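Local coordinates for hypothetical protein Atu1826 (Agrobacterium tumefaciens, PDB 2I3D) that is of unknown function but is a putative alpha/beta hydrolase, probably a serine hydrolase related to the S15 peptidase family, at residues S123-G128 and E226-R231. Sequence-based numbering, arbitrary orientation. Where two conformers were deposited one is given.
Sequences SCWVAG and EDYLDR
Trp125 and Leu229 meet through a CH-pi contact, a compact example of how one large side chain can join a central strand to a helix packed against its sheet. The methyl carbon Leu229 CD1 lies 3.9 Å from the centroid of the six-membered ring of Trp125, only 13° off the ring normal, and therefore over the face of the benzo portion. With CG anti to the backbone N (chi1 179°) and chi2 at 61°, the CD1 branch of Leu229 reaches the indole, although the CB of this leucine does not point at the strand.

The second interaction is apolar contact at the rim of the same indole. Tyr228 CE2 stands in the plane of the Trp125 ring, 3.7 Å from Trp125 CH2 and 3.9 Å from Trp125 CZ3. The neighbouring helix residues thus hold the far end of one tryptophan from two directions, Leu229 over a face and Tyr228 at the edge. The backbones themselves remain well apart, with 10.1 Å between Trp125 CA and Leu229 CA, and no hydrogen bond joins 123-128 to 226-231.

All three touching side chains are buried. Beyond them, Phe80 packs edge-to-face with Trp125, and Leu74 and Phe75 of helix 66-77 extend the apolar layer around Leu229. Polar groups find their partners elsewhere: Tyr228 OH bonds to Arg232, while Asp230 and Glu226 form salt bridges with Arg78.

Strand 124-129 runs between parallel neighbours 49-53 and 146-152 and leads into what is probably the nucleophile elbow, whose pattern begins at Gly128. Packing of the C-terminal helix 218-233 against this strand is the layered helix-on-sheet arrangement of the alpha/beta hydrolase fold.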
loop_
_atom_site.group_PDB
_atom_site.type_symbol
_atom_site.label_atom_id
_atom_site.label_comp_id
_atom_site.label_asym_id
_atom_site.label_seq_id
_atom_site.Cartn_x
_atom_site.Cartn_y
_atom_site.Cartn_z
ATOM N N SER B 123 -29.224 0.984 5.652
ATOM C CA SER B 123 -28.395 -0.087 5.078
ATOM C C SER B 123 -26.925 0.227 5.026
ATOM O O SER B 123 -26.491 1.384 5.082
ATOM C CB SER B 123 -28.865 -0.488 3.688
ATOM O OG SER B 123 -28.555 0.523 2.794
ATOM N N CYS B 124 -26.162 -0.852 4.928
ATOM C CA CYS B 124 -24.734 -0.733 5.077
ATOM C C CYS B 124 -24.043 -1.767 4.172
ATOM O O CYS B 124 -24.592 -2.840 3.904
ATOM C CB CYS B 124 -24.343 -0.880 6.560
ATOM S SG CYS B 124 -22.548 -1.045 6.886
ATOM N N TRP B 125 -22.863 -1.393 3.677
ATOM C CA TRP B 125 -21.939 -2.348 3.048
ATOM C C TRP B 125 -20.651 -2.386 3.822
ATOM O O TRP B 125 -20.241 -1.374 4.371
ATOM C CB TRP B 125 -21.584 -1.919 1.630
ATOM C CG TRP B 125 -22.630 -2.292 0.573
ATOM C CD1 TRP B 125 -23.924 -1.866 0.491
ATOM C CD2 TRP B 125 -22.401 -3.116 -0.571
ATOM N NE1 TRP B 125 -24.535 -2.380 -0.649
ATOM C CE2 TRP B 125 -23.618 -3.140 -1.325
ATOM C CE3 TRP B 125 -21.277 -3.791 -1.059
ATOM C CZ2 TRP B 125 -23.738 -3.847 -2.512
ATOM C CZ3 TRP B 125 -21.391 -4.511 -2.246
ATOM C CH2 TRP B 125 -22.616 -4.539 -2.952
ATOM N N VAL B 126 -19.985 -3.531 3.798
ATOM C CA VAL B 126 -18.637 -3.616 4.364
ATOM C C VAL B 126 -17.710 -4.084 3.256
ATOM O O VAL B 126 -18.067 -4.967 2.461
ATOM C CB VAL B 126 -18.581 -4.570 5.604
ATOM C CG1 VAL B 126 -18.992 -5.979 5.221
ATOM C CG2 VAL B 126 -17.200 -4.537 6.297
ATOM N N ALA B 127 -16.538 -3.480 3.175
ATOM C CA ALA B 127 -15.548 -3.937 2.197
ATOM C C ALA B 127 -14.259 -4.123 2.966
ATOM O O ALA B 127 -13.842 -3.195 3.685
ATOM C CB ALA B 127 -15.373 -2.906 1.095
ATOM N N GLY B 128 -13.638 -5.295 2.863
ATOM C CA GLY B 128 -12.419 -5.584 3.624
ATOM C C GLY B 128 -11.348 -6.223 2.750
ATOM O O GLY B 128 -11.675 -6.966 1.839
ATOM N N GLU B 226 -15.835 -1.926 -8.984
ATOM C CA GLU B 226 -16.747 -0.910 -9.515
ATOM C C GLU B 226 -17.943 -1.533 -10.273
ATOM O O GLU B 226 -19.094 -1.221 -9.981
ATOM C CB GLU B 226 -15.978 0.073 -10.395
ATOM C CG GLU B 226 -16.800 1.159 -10.964
ATOM C CD GLU B 226 -15.961 2.067 -11.891
ATOM O OE1 GLU B 226 -14.973 1.578 -12.535
ATOM O OE2 GLU B 226 -16.304 3.271 -11.968
ATOM N N ASP B 227 -17.641 -2.458 -11.179
ATOM C CA ASP B 227 -18.673 -3.139 -11.976
ATOM C C ASP B 227 -19.619 -3.881 -11.060
ATOM O O ASP B 227 -20.830 -3.838 -11.257
ATOM C CB ASP B 227 -18.061 -4.125 -12.974
ATOM C CG ASP B 227 -17.234 -3.450 -14.058
ATOM O OD1 ASP B 227 -17.287 -2.209 -14.203
ATOM O OD2 ASP B 227 -16.525 -4.174 -14.774
ATOM N N TYR B 228 -19.078 -4.522 -10.029
ATOM C CA TYR B 228 -19.937 -5.301 -9.131
ATOM C C TYR B 228 -20.914 -4.342 -8.390
ATOM O O TYR B 228 -22.114 -4.590 -8.266
ATOM C CB TYR B 228 -19.096 -6.081 -8.110
ATOM C CG TYR B 228 -19.981 -6.894 -7.202
ATOM C CD1 TYR B 228 -20.660 -8.030 -7.707
ATOM C CD2 TYR B 228 -20.200 -6.490 -5.875
ATOM C CE1 TYR B 228 -21.493 -8.782 -6.891
ATOM C CE2 TYR B 228 -21.048 -7.193 -5.035
ATOM C CZ TYR B 228 -21.711 -8.332 -5.547
ATOM O OH TYR B 228 -22.559 -9.012 -4.711
ATOM N N LEU B 229 -20.388 -3.255 -7.859
ATOM C CA LEU B 229 -21.240 -2.351 -7.074
ATOM C C LEU B 229 -22.291 -1.716 -7.990
ATOM O O LEU B 229 -23.463 -1.593 -7.617
ATOM C CB LEU B 229 -20.364 -1.295 -6.395
ATOM C CG LEU B 229 -21.132 -0.273 -5.555
ATOM C CD1 LEU B 229 -21.852 -1.001 -4.440
ATOM C CD2 LEU B 229 -20.120 0.758 -4.996
ATOM N N ASP B 230 -21.878 -1.347 -9.199
ATOM C CA ASP B 230 -22.806 -0.765 -10.168
ATOM C C ASP B 230 -23.927 -1.716 -10.527
ATOM O O ASP B 230 -25.118 -1.318 -10.550
ATOM C CB ASP B 230 -22.043 -0.274 -11.404
ATOM C CG ASP B 230 -21.348 1.058 -11.140
ATOM O OD1 ASP B 230 -21.689 1.741 -10.119
ATOM O OD2 ASP B 230 -20.460 1.428 -11.924
ATOM N N ARG B 231 -23.565 -2.978 -10.765
ATOM C CA ARG B 231 -24.611 -3.967 -11.028
ATOM C C ARG B 231 -25.537 -4.159 -9.826
ATOM O O ARG B 231 -26.776 -4.183 -9.974
ATOM C CB ARG B 231 -24.011 -5.278 -11.533
ATOM C CG ARG B 231 -23.493 -5.108 -12.965
ATOM C CD ARG B 231 -22.792 -6.366 -13.495
ATOM N NE ARG B 231 -23.721 -7.456 -13.829
ATOM C CZ ARG B 231 -23.314 -8.668 -14.179
ATOM N NH1 ARG B 231 -21.979 -8.932 -14.297
ATOM N NH2 ARG B 231 -24.235 -9.597 -14.490
#